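Long-range contacts in putative prephenate dehydratase (Streptococcus mutans, PDB 4LUB), which probably catalyses the conversion of prephenate to 3-phenylpyruvate, with loss of water and carbon dioxide, in L-phenylalanine biosynthesis: residues Y67-A72 with R228-I233; I194-T199 with Y265-K270; D221-E226 with D242-N247. All coordinates share one frame; numbering follows the deposited sequence.

Contact 2 (194-199 with 265-270) is the buried one: two antiparallel strands of the ACT sheet, joined by main-chain bonds and aliphatic packing. Contact 3 (221-226 with 242-247) pairs two other strands of that sheet but is only partly buried, and water-linked polar side chains line part of it. Strands 189-199 and 237-244 are neighbours, so contacts 2 and 3 meet, with Ser195 OG bonded to Asp242 OD1. Contact 1 (67-72 with 228-233) lies at the surface, where a helix of the prephenate dehydratase part meets the end of strand 222-229 through side chains and a water. Lys266 ties contact 2 to that helix. Contacts 1 and 3 both touch the second subunit.

Contact 1. Residues Y67-A72 with R228-I233; sequences YLFHQA and RPLKTI
His70, near the end of helix 62-70, faces Leu230, just beyond strand 222-229, with their CA atoms 8.8 Å apart, so side chains and a water do the bridging. The side chains of His70 and Lys231 cross at about a right angle, His70 NE2 lying 3.8 Å from Lys231 CG. The carbonyl oxygens of Pro229 and Leu230 sit at the edge of the His70 ring, with Leu230 O 3.7 Å from His70 CE1. Water 1 lies in the ring plane, 3.1 Å from His70 NE2; it donates to Pro229 O and accepts from Lys231 NZ at 2.8 Å, gathering three polar groups around one point. Beside this polar patch, Phe69 CE2 touches Leu230 CD1 at 4.1 Å. A chi1 of 177° sets Phe69 CG anti to the backbone N. Phe69 CD2 lies over one face of the His70 ring, toward its rim. Phe69 also stacks on Phe238, while Lys231 packs on Ser56 of the second subunit. This is a small, water-bridged domain interface, in which the prephenate dehydratase part meets the ACT domain where strand 222-229 runs out into the hairpin loop.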
ATOM      1  N   TYR B  67      -5.506  10.483  -7.509  1.00 26.21           N
ATOM      2  CA  TYR B  67      -5.667  11.680  -8.330  1.00 26.16           C
ATOM      3  C   TYR B  67      -4.387  12.073  -9.082  1.00 28.39           C
ATOM      4  O   TYR B  67      -4.432  12.350 -10.279  1.00 31.30           O
ATOM      5  CB  TYR B  67      -6.160  12.862  -7.502  1.00 25.19           C
ATOM      6  CG  TYR B  67      -6.748  13.917  -8.408  1.00 27.67           C
ATOM      7  CD1 TYR B  67      -8.067  13.829  -8.833  1.00 27.12           C
ATOM      8  CD2 TYR B  67      -5.976  14.971  -8.873  1.00 27.26           C
ATOM      9  CE1 TYR B  67      -8.610  14.777  -9.688  1.00 28.80           C
ATOM     10  CE2 TYR B  67      -6.508  15.922  -9.724  1.00 27.42           C
ATOM     11  CZ  TYR B  67      -7.821  15.821 -10.127  1.00 30.51           C
ATOM     12  OH  TYR B  67      -8.348  16.765 -10.971  1.00 33.55           O
ATOM     13  N   LEU B  68      -3.270  12.153  -8.366  1.00 24.83           N
ATOM     14  CA  LEU B  68      -1.980  12.465  -8.982  1.00 25.32           C
ATOM     15  C   LEU B  68      -1.548  11.511 -10.094  1.00 28.24           C
ATOM     16  O   LEU B  68      -0.963  11.949 -11.084  1.00 32.67           O
ATOM     17  CB  LEU B  68      -0.880  12.528  -7.915  1.00 24.91           C
ATOM     18  CG  LEU B  68      -0.391  13.917  -7.469  1.00 31.86           C
ATOM     19  CD1 LEU B  68      -1.435  15.016  -7.523  1.00 36.92           C
ATOM     20  CD2 LEU B  68       0.330  13.847  -6.118  1.00 30.60           C
ATOM     21  N   PHE B  69      -1.811  10.221  -9.941  1.00 24.06           N
ATOM     22  CA  PHE B  69      -1.482   9.285 -11.009  1.00 26.78           C
ATOM     23  C   PHE B  69      -2.441   9.354 -12.191  1.00 28.61           C
ATOM     24  O   PHE B  69      -2.007   9.576 -13.315  1.00 29.74           O
ATOM     25  CB  PHE B  69      -1.430   7.846 -10.493  1.00 29.61           C
ATOM     26  CG  PHE B  69      -1.172   6.827 -11.577  1.00 28.74           C
ATOM     27  CD1 PHE B  69       0.101   6.644 -12.079  1.00 30.29           C
ATOM     28  CD2 PHE B  69      -2.196   6.034 -12.067  1.00 29.73           C
ATOM     29  CE1 PHE B  69       0.352   5.710 -13.071  1.00 33.30           C
ATOM     30  CE2 PHE B  69      -1.953   5.088 -13.054  1.00 30.02           C
ATOM     31  CZ  PHE B  69      -0.681   4.931 -13.558  1.00 31.89           C
ATOM     32  N   HIS B  70      -3.734   9.160 -11.934  1.00 27.58           N
ATOM     33  CA  HIS B  70      -4.735   9.029 -12.998  1.00 31.68           C
ATOM     34  C   HIS B  70      -5.022  10.314 -13.760  1.00 39.09           C
ATOM     35  O   HIS B  70      -5.198  10.298 -14.977  1.00 43.10           O
ATOM     36  CB  HIS B  70      -6.055   8.511 -12.418  1.00 33.60           C
ATOM     37  CG  HIS B  70      -5.982   7.111 -11.887  1.00 39.11           C
ATOM     38  ND1 HIS B  70      -5.750   6.020 -12.697  1.00 42.34           N
ATOM     39  CD2 HIS B  70      -6.110   6.626 -10.629  1.00 39.49           C
ATOM     40  CE1 HIS B  70      -5.742   4.921 -11.962  1.00 43.88           C
ATOM     41  NE2 HIS B  70      -5.955   5.261 -10.703  1.00 42.72           N
ATOM     42  N   GLN B  71      -5.079  11.429 -13.048  1.00 48.13           N
ATOM     43  CA  GLN B  71      -5.692  12.625 -13.608  1.00 51.18           C
ATOM     44  C   GLN B  71      -4.750  13.809 -13.739  1.00 52.96           C
ATOM     45  O   GLN B  71      -4.782  14.511 -14.746  1.00 58.14           O
ATOM     46  CB  GLN B  71      -6.916  13.017 -12.782  1.00 54.17           C
ATOM     47  CG  GLN B  71      -8.151  12.250 -13.191  1.00 58.25           C
ATOM     48  CD  GLN B  71      -8.528  12.514 -14.635  1.00 61.34           C
ATOM     49  OE1 GLN B  71      -8.400  13.639 -15.125  1.00 63.24           O
ATOM     50  NE2 GLN B  71      -8.963  11.474 -15.335  1.00 63.28           N
ATOM     51  N   ALA B  72      -3.931  14.054 -12.723  1.00 48.17           N
ATOM     52  CA  ALA B  72      -3.136  15.274 -12.726  1.00 46.34           C
ATOM     53  C   ALA B  72      -1.848  15.181 -13.545  1.00 42.94           C
ATOM     54  O   ALA B  72      -1.239  14.119 -13.670  1.00 41.66           O
ATOM     55  CB  ALA B  72      -2.811  15.663 -11.293  1.00 46.35           C
ATOM     56  N   ARG B 228      -1.440   0.565  -5.518  1.00 22.92           N
ATOM     57  CA  ARG B 228      -2.757   1.160  -5.622  1.00 24.05           C
ATOM     58  C   ARG B 228      -3.469   0.424  -6.742  1.00 27.45           C
ATOM     59  O   ARG B 228      -2.818   0.005  -7.703  1.00 25.50           O
ATOM     60  CB  ARG B 228      -2.660   2.655  -5.946  1.00 24.98           C
ATOM     61  CG  ARG B 228      -2.109   3.583  -4.832  1.00 19.39           C
ATOM     62  CD  ARG B 228      -2.900   3.442  -3.549  1.00 19.47           C
ATOM     63  NE  ARG B 228      -4.287   3.821  -3.756  1.00 19.72           N
ATOM     64  CZ  ARG B 228      -5.319   3.207  -3.193  1.00 23.79           C
ATOM     65  NH1 ARG B 228      -5.110   2.179  -2.379  1.00 27.47           N
ATOM     66  NH2 ARG B 228      -6.559   3.622  -3.447  1.00 22.88           N
ATOM     67  N   PRO B 229      -4.790   0.225  -6.617  1.00 28.07           N
ATOM     68  CA  PRO B 229      -5.538  -0.369  -7.735  1.00 31.44           C
ATOM     69  C   PRO B 229      -5.380   0.426  -9.027  1.00 31.69           C
ATOM     70  O   PRO B 229      -5.462   1.657  -9.013  1.00 32.76           O
ATOM     71  CB  PRO B 229      -6.998  -0.343  -7.247  1.00 31.94           C
ATOM     72  CG  PRO B 229      -6.918  -0.105  -5.766  1.00 32.81           C
ATOM     73  CD  PRO B 229      -5.677   0.692  -5.543  1.00 29.80           C
ATOM     74  N   LEU B 230      -5.150  -0.279 -10.130  1.00 33.46           N
ATOM     75  CA  LEU B 230      -5.126   0.340 -11.454  1.00 38.26           C
ATOM     76  C   LEU B 230      -6.516   0.769 -11.901  1.00 41.16           C
ATOM     77  O   LEU B 230      -6.664   1.506 -12.878  1.00 41.79           O
ATOM     78  CB  LEU B 230      -4.519  -0.617 -12.482  1.00 40.20           C
ATOM     79  CG  LEU B 230      -3.807   0.008 -13.681  1.00 42.31           C
ATOM     80  CD1 LEU B 230      -2.904   1.156 -13.265  1.00 43.08           C
ATOM     81  CD2 LEU B 230      -3.018  -1.052 -14.438  1.00 40.98           C
ATOM     82  N   LYS B 231      -7.525   0.310 -11.162  1.00 44.39           N
ATOM     83  CA  LYS B 231      -8.931   0.478 -11.521  1.00 50.26           C
ATOM     84  C   LYS B 231      -9.232  -0.131 -12.887  1.00 54.14           C
ATOM     85  O   LYS B 231      -9.953   0.453 -13.699  1.00 55.07           O
ATOM     86  CB  LYS B 231      -9.346   1.955 -11.483  1.00 50.41           C
ATOM     87  CG  LYS B 231      -8.736   2.741 -10.337  1.00 52.43           C
ATOM     88  CD  LYS B 231      -9.613   2.669  -9.088  1.00 53.61           C
ATOM     89  CE  LYS B 231      -9.488   3.930  -8.233  1.00 49.25           C
ATOM     90  NZ  LYS B 231      -8.967   3.644  -6.861  1.00 42.71           N
ATOM     91  N   THR B 232      -8.663  -1.310 -13.130  1.00 53.45           N
ATOM     92  CA  THR B 232      -8.994  -2.108 -14.306  1.00 51.84           C
ATOM     93  C   THR B 232      -9.641  -3.410 -13.844  1.00 53.83           C
ATOM     94  O   THR B 232     -10.863  -3.533 -13.837  1.00 55.93           O
ATOM     95  CB  THR B 232      -7.761  -2.427 -15.169  1.00 49.49           C
ATOM     96  OG1 THR B 232      -6.707  -2.917 -14.331  1.00 47.75           O
ATOM     97  CG2 THR B 232      -7.280  -1.179 -15.898  1.00 49.74           C
ATOM     98  N   ILE B 233      -8.814  -4.379 -13.456  1.00 53.29           N
ATOM     99  CA  ILE B 233      -9.300  -5.566 -12.756  1.00 53.30           C
ATOM    100  C   ILE B 233      -8.481  -5.877 -11.496  1.00 52.79           C
ATOM    101  O   ILE B 233      -7.364  -5.382 -11.332  1.00 52.47           O
ATOM    102  CB  ILE B 233      -9.301  -6.807 -13.681  1.00 54.45           C
ATOM    103  CG1 ILE B 233      -7.916  -7.028 -14.280  1.00 55.50           C
ATOM    104  CG2 ILE B 233     -10.298  -6.628 -14.812  1.00 55.49           C
ATOM    105  CD1 ILE B 233      -7.543  -8.486 -14.430  1.00 56.53           C
TER
HETATM  106  O   HOH W   1      -6.352   3.951  -7.920  1.00 41.65           O

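Contact 2. Residues I194-T199 with Y265-K270; sequences ISLALT and YKILGK
The aromatic ring of Tyr265 is met obliquely by Leu196, with CD1 of the ring 4.0 Å from Leu196 CD2. A chi1 of 62° puts Tyr265 CG between its backbone N and carbonyl carbon, the crowded position. Leu198 CD2 closes on Tyr265 CB at 3.5 Å. Among the flat peptide groups, Ser195 N and Ala197 N lie in the planes of the carbonyls they bond, Gly269 O and Lys266 O respectively. Ala197 and Lys266 form a hydrogen-bonded pair, with Ala197 N to Lys266 O and Lys266 N to Ala197 O both 2.8 Å. Further along, a classic beta bulge sets Leu268 and Gly269 together against Ser195. Ser195 O takes a bond of 2.8 Å from Leu268 N and a weak one of 3.4 Å from Gly269 N.

Ile194, Leu196 and Leu198 share one face with Tyr265, Ile267 and Lys270. Leu196 lies side by side with Ile267, its CD2 3.7 Å from Ile267 CG1, and Ile194 CD1 reaches Lys270 CG at 3.9 Å. Leu196, Leu198 and Tyr265 also meet helix 248-261. On the other face Ala197 CB packs against Leu268 CD2, and Ser195 OG bonds Tyr271 OH. The extended Lys266 chain carries NZ to the carbonyls of Leu68, Phe69 and Ala72 at and just beyond the end of helix 62-70, a cluster of acceptors that would favour a positive charge there.

The strands run antiparallel at 157°. Here the first and last strands of the beta-alpha-beta-beta-alpha-beta ACT domain lie together, in the ferredoxin-like arrangement with its helices packed against one face of the sheet.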
ATOM      1  N   ILE B 194      12.852  11.141  -5.002  1.00 24.26           N
ATOM      2  CA  ILE B 194      12.080  11.144  -6.231  1.00 27.35           C
ATOM      3  C   ILE B 194      10.988  10.108  -6.030  1.00 25.87           C
ATOM      4  O   ILE B 194      11.241   9.023  -5.508  1.00 25.58           O
ATOM      5  CB  ILE B 194      12.941  10.822  -7.493  1.00 19.14           C
ATOM      6  CG1 ILE B 194      12.053  10.665  -8.722  1.00 19.80           C
ATOM      7  CG2 ILE B 194      13.777   9.550  -7.297  1.00 19.95           C
ATOM      8  CD1 ILE B 194      12.818  10.724 -10.039  1.00 23.47           C
ATOM      9  N   SER B 195       9.765  10.458  -6.412  1.00 22.92           N
ATOM     10  CA  SER B 195       8.647   9.526  -6.318  1.00 19.74           C
ATOM     11  C   SER B 195       8.146   9.164  -7.700  1.00 20.35           C
ATOM     12  O   SER B 195       7.968  10.030  -8.558  1.00 23.90           O
ATOM     13  CB  SER B 195       7.506  10.112  -5.485  1.00 19.05           C
ATOM     14  OG  SER B 195       7.917  10.326  -4.149  1.00 19.96           O
ATOM     15  N   LEU B 196       7.922   7.876  -7.909  1.00 18.15           N
ATOM     16  CA  LEU B 196       7.522   7.382  -9.208  1.00 18.55           C
ATOM     17  C   LEU B 196       6.235   6.592  -9.082  1.00 21.35           C
ATOM     18  O   LEU B 196       5.985   5.952  -8.054  1.00 21.45           O
ATOM     19  CB  LEU B 196       8.608   6.483  -9.809  1.00 21.82           C
ATOM     20  CG  LEU B 196       9.965   7.088 -10.179  1.00 28.58           C
ATOM     21  CD1 LEU B 196      10.972   5.966 -10.465  1.00 34.39           C
ATOM     22  CD2 LEU B 196       9.911   8.096 -11.314  1.00 28.37           C
ATOM     23  N   ALA B 197       5.398   6.658 -10.109  1.00 21.47           N
ATOM     24  CA  ALA B 197       4.325   5.689 -10.239  1.00 23.57           C
ATOM     25  C   ALA B 197       4.655   4.750 -11.399  1.00 24.11           C
ATOM     26  O   ALA B 197       4.764   5.191 -12.543  1.00 26.46           O
ATOM     27  CB  ALA B 197       2.982   6.389 -10.455  1.00 20.15           C
ATOM     28  N   LEU B 198       4.844   3.466 -11.103  1.00 26.20           N
ATOM     29  CA  LEU B 198       5.204   2.486 -12.131  1.00 30.45           C
ATOM     30  C   LEU B 198       4.035   1.586 -12.474  1.00 27.99           C
ATOM     31  O   LEU B 198       3.277   1.173 -11.594  1.00 25.14           O
ATOM     32  CB  LEU B 198       6.374   1.591 -11.709  1.00 37.49           C
ATOM     33  CG  LEU B 198       7.696   2.090 -11.139  1.00 45.63           C
ATOM     34  CD1 LEU B 198       8.428   0.905 -10.547  1.00 47.91           C
ATOM     35  CD2 LEU B 198       8.534   2.711 -12.221  1.00 48.05           C
ATOM     36  N   THR B 199       3.905   1.280 -13.759  1.00 30.19           N
ATOM     37  CA  THR B 199       3.062   0.182 -14.213  1.00 34.24           C
ATOM     38  C   THR B 199       3.951  -0.837 -14.917  1.00 35.06           C
ATOM     39  O   THR B 199       4.941  -0.478 -15.556  1.00 33.52           O
ATOM     40  CB  THR B 199       1.946   0.646 -15.145  1.00 37.61           C
ATOM     41  OG1 THR B 199       2.496   1.477 -16.175  1.00 38.83           O
ATOM     42  CG2 THR B 199       0.919   1.448 -14.363  1.00 40.36           C
ATOM     43  N   TYR B 265       6.749   4.520 -16.337  1.00 28.07           N
ATOM     44  CA  TYR B 265       6.741   5.252 -15.084  1.00 27.12           C
ATOM     45  C   TYR B 265       6.202   6.647 -15.316  1.00 25.43           C
ATOM     46  O   TYR B 265       6.345   7.204 -16.400  1.00 21.63           O
ATOM     47  CB  TYR B 265       8.142   5.309 -14.457  1.00 23.23           C
ATOM     48  CG  TYR B 265       9.170   6.022 -15.299  1.00 23.52           C
ATOM     49  CD1 TYR B 265       9.370   7.388 -15.172  1.00 24.69           C
ATOM     50  CD2 TYR B 265       9.942   5.326 -16.223  1.00 22.39           C
ATOM     51  CE1 TYR B 265      10.305   8.047 -15.942  1.00 27.65           C
ATOM     52  CE2 TYR B 265      10.888   5.977 -16.989  1.00 21.21           C
ATOM     53  CZ  TYR B 265      11.064   7.335 -16.849  1.00 27.37           C
ATOM     54  OH  TYR B 265      11.990   8.005 -17.608  1.00 32.21           O
ATOM     55  N   LYS B 266       5.538   7.171 -14.295  1.00 24.86           N
ATOM     56  CA  LYS B 266       5.217   8.585 -14.190  1.00 24.70           C
ATOM     57  C   LYS B 266       6.002   9.190 -13.033  1.00 21.52           C
ATOM     58  O   LYS B 266       5.940   8.679 -11.916  1.00 23.16           O
ATOM     59  CB  LYS B 266       3.714   8.776 -13.977  1.00 25.45           C
ATOM     60  CG  LYS B 266       3.245  10.211 -13.966  1.00 30.55           C
ATOM     61  CD  LYS B 266       1.742  10.239 -13.822  1.00 34.71           C
ATOM     62  CE  LYS B 266       1.212  11.651 -13.740  1.00 37.49           C
ATOM     63  NZ  LYS B 266      -0.266  11.651 -13.834  1.00 36.82           N
ATOM     64  N   ILE B 267       6.761  10.247 -13.303  1.00 21.34           N
ATOM     65  CA  ILE B 267       7.423  10.989 -12.233  1.00 23.91           C
ATOM     66  C   ILE B 267       6.424  11.839 -11.461  1.00 26.22           C
ATOM     67  O   ILE B 267       5.878  12.806 -11.994  1.00 24.38           O
ATOM     68  CB  ILE B 267       8.549  11.898 -12.761  1.00 29.27           C
ATOM     69  CG1 ILE B 267       9.583  11.068 -13.526  1.00 31.01           C
ATOM     70  CG2 ILE B 267       9.205  12.662 -11.604  1.00 29.00           C
ATOM     71  CD1 ILE B 267      10.756  11.874 -14.036  1.00 34.13           C
ATOM     72  N   LEU B 268       6.179  11.465 -10.208  1.00 25.50           N
ATOM     73  CA  LEU B 268       5.243  12.209  -9.380  1.00 25.43           C
ATOM     74  C   LEU B 268       5.913  13.437  -8.778  1.00 29.56           C
ATOM     75  O   LEU B 268       5.243  14.411  -8.455  1.00 29.14           O
ATOM     76  CB  LEU B 268       4.683  11.323  -8.262  1.00 22.38           C
ATOM     77  CG  LEU B 268       3.901  10.077  -8.676  1.00 23.24           C
ATOM     78  CD1 LEU B 268       3.400   9.355  -7.439  1.00 27.61           C
ATOM     79  CD2 LEU B 268       2.738  10.452  -9.578  1.00 22.85           C
ATOM     80  N   GLY B 269       7.238  13.399  -8.654  1.00 30.07           N
ATOM     81  CA  GLY B 269       7.967  14.516  -8.083  1.00 28.87           C
ATOM     82  C   GLY B 269       9.448  14.289  -7.845  1.00 26.58           C
ATOM     83  O   GLY B 269       9.869  13.172  -7.544  1.00 23.93           O
ATOM     84  N   LYS B 270      10.233  15.351  -8.028  1.00 26.26           N
ATOM     85  CA  LYS B 270      11.599  15.447  -7.505  1.00 28.44           C
ATOM     86  C   LYS B 270      11.667  16.594  -6.508  1.00 28.04           C
ATOM     87  O   LYS B 270      11.388  17.735  -6.862  1.00 27.68           O
ATOM     88  CB  LYS B 270      12.639  15.674  -8.613  1.00 31.68           C
ATOM     89  CG  LYS B 270      12.652  14.657  -9.736  1.00 39.85           C
ATOM     90  CD  LYS B 270      13.780  14.991 -10.699  1.00 48.02           C
ATOM     91  CE  LYS B 270      13.722  14.185 -11.981  1.00 52.92           C
ATOM     92  NZ  LYS B 270      14.864  14.549 -12.876  1.00 58.73           N
TER

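Contact 3. Residues D221-E226 with D242-N247; sequences DLTKIE and DFENHN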
ATOM      1  N   ASP B 221      18.753   3.740  -2.977  1.00 23.89           N
ATOM      2  CA  ASP B 221      17.888   3.111  -1.965  1.00 24.72           C
ATOM      3  C   ASP B 221      16.408   3.417  -2.123  1.00 22.10           C
ATOM      4  O   ASP B 221      16.009   4.573  -2.211  1.00 20.59           O
ATOM      5  CB  ASP B 221      18.309   3.517  -0.547  1.00 28.02           C
ATOM      6  CG  ASP B 221      19.671   2.973  -0.167  1.00 33.26           C
ATOM      7  OD1 ASP B 221      20.019   1.877  -0.641  1.00 36.08           O
ATOM      8  OD2 ASP B 221      20.365   3.618   0.635  1.00 36.96           O
ATOM      9  N   LEU B 222      15.612   2.354  -2.130  1.00 21.49           N
ATOM     10  CA  LEU B 222      14.161   2.439  -2.070  1.00 22.63           C
ATOM     11  C   LEU B 222      13.765   2.786  -0.642  1.00 21.44           C
ATOM     12  O   LEU B 222      14.205   2.133   0.307  1.00 20.26           O
ATOM     13  CB  LEU B 222      13.544   1.101  -2.505  1.00 21.09           C
ATOM     14  CG  LEU B 222      12.048   0.822  -2.764  1.00 32.96           C
ATOM     15  CD1 LEU B 222      11.240   0.778  -1.490  1.00 36.07           C
ATOM     16  CD2 LEU B 222      11.435   1.795  -3.744  1.00 33.88           C
ATOM     17  N   THR B 223      12.954   3.828  -0.484  1.00 20.25           N
ATOM     18  CA  THR B 223      12.568   4.274   0.851  1.00 20.34           C
ATOM     19  C   THR B 223      11.077   4.088   1.106  1.00 18.03           C
ATOM     20  O   THR B 223      10.615   4.218   2.237  1.00 20.33           O
ATOM     21  CB  THR B 223      12.939   5.755   1.082  1.00 25.38           C
ATOM     22  OG1 THR B 223      12.142   6.594   0.234  1.00 24.48           O
ATOM     23  CG2 THR B 223      14.419   5.989   0.785  1.00 25.36           C
ATOM     24  N   LYS B 224      10.336   3.785   0.047  1.00 19.20           N
ATOM     25  CA  LYS B 224       8.909   3.506   0.160  1.00 19.88           C
ATOM     26  C   LYS B 224       8.363   2.800  -1.068  1.00 21.16           C
ATOM     27  O   LYS B 224       8.760   3.109  -2.191  1.00 18.90           O
ATOM     28  CB  LYS B 224       8.142   4.813   0.384  1.00 22.56           C
ATOM     29  CG  LYS B 224       6.639   4.653   0.503  1.00 25.06           C
ATOM     30  CD  LYS B 224       5.964   6.006   0.410  1.00 31.55           C
ATOM     31  CE  LYS B 224       4.534   5.891  -0.107  1.00 32.01           C
ATOM     32  NZ  LYS B 224       3.773   7.157   0.128  1.00 34.08           N
ATOM     33  N   ILE B 225       7.440   1.876  -0.849  1.00 23.06           N
ATOM     34  CA  ILE B 225       6.679   1.280  -1.931  1.00 27.77           C
ATOM     35  C   ILE B 225       5.248   1.020  -1.497  1.00 32.77           C
ATOM     36  O   ILE B 225       4.999   0.450  -0.438  1.00 34.41           O
ATOM     37  CB  ILE B 225       7.293  -0.028  -2.449  1.00 27.47           C
ATOM     38  CG1 ILE B 225       6.411  -0.604  -3.560  1.00 24.40           C
ATOM     39  CG2 ILE B 225       7.465  -1.025  -1.317  1.00 26.62           C
ATOM     40  CD1 ILE B 225       7.150  -1.468  -4.552  1.00 20.40           C
ATOM     41  N   GLU B 226       4.313   1.454  -2.321  1.00 28.97           N
ATOM     42  CA  GLU B 226       2.909   1.269  -2.036  1.00 32.36           C
ATOM     43  C   GLU B 226       2.192   0.950  -3.330  1.00 28.81           C
ATOM     44  O   GLU B 226       2.435   1.585  -4.347  1.00 30.38           O
ATOM     45  CB  GLU B 226       2.330   2.532  -1.406  1.00 40.68           C
ATOM     46  CG  GLU B 226       0.867   2.421  -1.014  1.00 50.41           C
ATOM     47  CD  GLU B 226       0.673   2.313   0.481  1.00 55.35           C
ATOM     48  OE1 GLU B 226       1.071   3.244   1.200  1.00 55.45           O
ATOM     49  OE2 GLU B 226       0.124   1.298   0.938  1.00 61.50           O
ATOM     50  N   ASP B 242       9.300   5.532  -3.760  1.00 16.36           N
ATOM     51  CA  ASP B 242      10.223   6.624  -3.464  1.00 18.61           C
ATOM     52  C   ASP B 242      11.659   6.100  -3.477  1.00 23.14           C
ATOM     53  O   ASP B 242      11.934   4.998  -2.993  1.00 22.55           O
ATOM     54  CB  ASP B 242       9.952   7.279  -2.102  1.00 18.33           C
ATOM     55  CG  ASP B 242       8.526   7.800  -1.944  1.00 19.80           C
ATOM     56  OD1 ASP B 242       7.756   7.875  -2.931  1.00 19.96           O
ATOM     57  OD2 ASP B 242       8.198   8.177  -0.804  1.00 21.29           O
ATOM     58  N   PHE B 243      12.568   6.912  -4.006  1.00 20.54           N
ATOM     59  CA  PHE B 243      13.991   6.610  -3.974  1.00 24.92           C
ATOM     60  C   PHE B 243      14.732   7.852  -3.543  1.00 24.24           C
ATOM     61  O   PHE B 243      14.289   8.972  -3.799  1.00 22.84           O
ATOM     62  CB  PHE B 243      14.511   6.190  -5.355  1.00 21.66           C
ATOM     63  CG  PHE B 243      14.104   4.810  -5.775  1.00 25.74           C
ATOM     64  CD1 PHE B 243      14.694   3.699  -5.206  1.00 25.31           C
ATOM     65  CD2 PHE B 243      13.152   4.623  -6.760  1.00 29.95           C
ATOM     66  CE1 PHE B 243      14.328   2.428  -5.591  1.00 24.36           C
ATOM     67  CE2 PHE B 243      12.793   3.348  -7.146  1.00 30.27           C
ATOM     68  CZ  PHE B 243      13.378   2.250  -6.562  1.00 25.84           C
ATOM     69  N   GLU B 244      15.871   7.656  -2.898  1.00 22.00           N
ATOM     70  CA  GLU B 244      16.756   8.768  -2.616  1.00 25.95           C
ATOM     71  C   GLU B 244      17.202   9.381  -3.936  1.00 26.11           C
ATOM     72  O   GLU B 244      17.480   8.667  -4.903  1.00 26.05           O
ATOM     73  CB  GLU B 244      17.934   8.332  -1.751  1.00 36.39           C
ATOM     74  CG  GLU B 244      17.637   8.539  -0.268  1.00 46.13           C
ATOM     75  CD  GLU B 244      18.642   7.899   0.656  1.00 52.28           C
ATOM     76  OE1 GLU B 244      19.776   7.611   0.212  1.00 52.38           O
ATOM     77  OE2 GLU B 244      18.288   7.685   1.837  1.00 55.98           O
ATOM     78  N   ASN B 245      17.209  10.707  -3.990  1.00 25.67           N
ATOM     79  CA  ASN B 245      17.566  11.415  -5.212  1.00 25.55           C
ATOM     80  C   ASN B 245      18.791  12.297  -5.000  1.00 24.16           C
ATOM     81  O   ASN B 245      18.852  13.420  -5.491  1.00 29.23           O
ATOM     82  CB  ASN B 245      16.384  12.263  -5.690  1.00 21.33           C
ATOM     83  CG  ASN B 245      16.540  12.731  -7.124  1.00 26.64           C
ATOM     84  OD1 ASN B 245      17.044  11.998  -7.975  1.00 28.33           O
ATOM     85  ND2 ASN B 245      16.158  13.976  -7.386  1.00 23.64           N
ATOM     86  N   HIS B 246      19.764  11.778  -4.265  1.00 28.22           N
ATOM     87  CA  HIS B 246      21.010  12.495  -4.005  1.00 31.05           C
ATOM     88  C   HIS B 246      21.899  12.521  -5.245  1.00 29.74           C
ATOM     89  O   HIS B 246      22.630  13.478  -5.478  1.00 29.58           O
ATOM     90  CB  HIS B 246      21.738  11.872  -2.814  1.00 30.92           C
ATOM     91  CG  HIS B 246      21.027  12.076  -1.516  1.00 33.61           C
ATOM     92  ND1 HIS B 246      20.875  13.323  -0.944  1.00 32.49           N
ATOM     93  CD2 HIS B 246      20.409  11.203  -0.688  1.00 34.49           C
ATOM     94  CE1 HIS B 246      20.201  13.205   0.185  1.00 32.63           C
ATOM     95  NE2 HIS B 246      19.905  11.930   0.363  1.00 33.22           N
ATOM     96  N   ASN B 247      21.829  11.457  -6.037  1.00 28.93           N
ATOM     97  CA  ASN B 247      22.608  11.380  -7.263  1.00 27.15           C
ATOM     98  C   ASN B 247      21.658  11.363  -8.450  1.00 25.77           C
ATOM     99  O   ASN B 247      21.255  10.304  -8.931  1.00 23.68           O
ATOM    100  CB  ASN B 247      23.491  10.119  -7.240  1.00 23.66           C
ATOM    101  CG  ASN B 247      24.546  10.113  -8.333  1.00 21.68           C
ATOM    102  OD1 ASN B 247      24.420  10.796  -9.348  1.00 20.48           O
ATOM    103  ND2 ASN B 247      25.583   9.312  -8.136  1.00 20.76           N
TER
HETATM  104  O   HOH W   2      20.554   5.793  -2.282  1.00 33.21           O
HETATM  105  O   HOH W   3       9.942   7.683   1.228  1.00 21.14           O
HETATM  106  O   HOH W   4       5.217   8.723  -1.835  1.00 22.18           O
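Thr223 and Asp242 meet in the antiparallel hairpin of strands 222-229 and 237-244, the second and third strands of the ACT domain, where a beta bulge shifts the register between Leu222 and Lys224. Thr223 OG1 lies 3.3 Å from Asp242 CB, the two side chains crossing at about a right angle. Three main-chain bonds join 221-226 to 242-247: Glu244 N to Asp221 O at 3.2 Å, Thr223 N to Asp242 O at 3.0 Å and Asp242 N to Lys224 O at 2.9 Å.

Water 3 donates to Asp242 OD2 and bonds Thr223 OG1 at 2.6 Å; water 4 donates to Asp242 OD1 and accepts from Lys224 NZ at 2.9 Å. Beyond the hairpin, Ser195 OG bonds Asp242 OD1 and Arg174 forms a salt bridge with OD2, while Lys224 NZ has Ser60 OG and Glu54 as partners. Asp221 OD2 and Glu244 OE1 lie 4.1 Å apart, a like-charged pair that probably repels; water 2 accepts from Asp221 N and donates to Glu244 OE1.

On the opposite side of the sheet from Asp242, Phe243 stacks on Phe215. Leu222 CG is anti to the backbone N (chi1 -171°), beside Phe243 CE1, and Leu222 CD2 makes a CH-pi contact over one face of the Phe243 ring, 3.8 Å from its centroid.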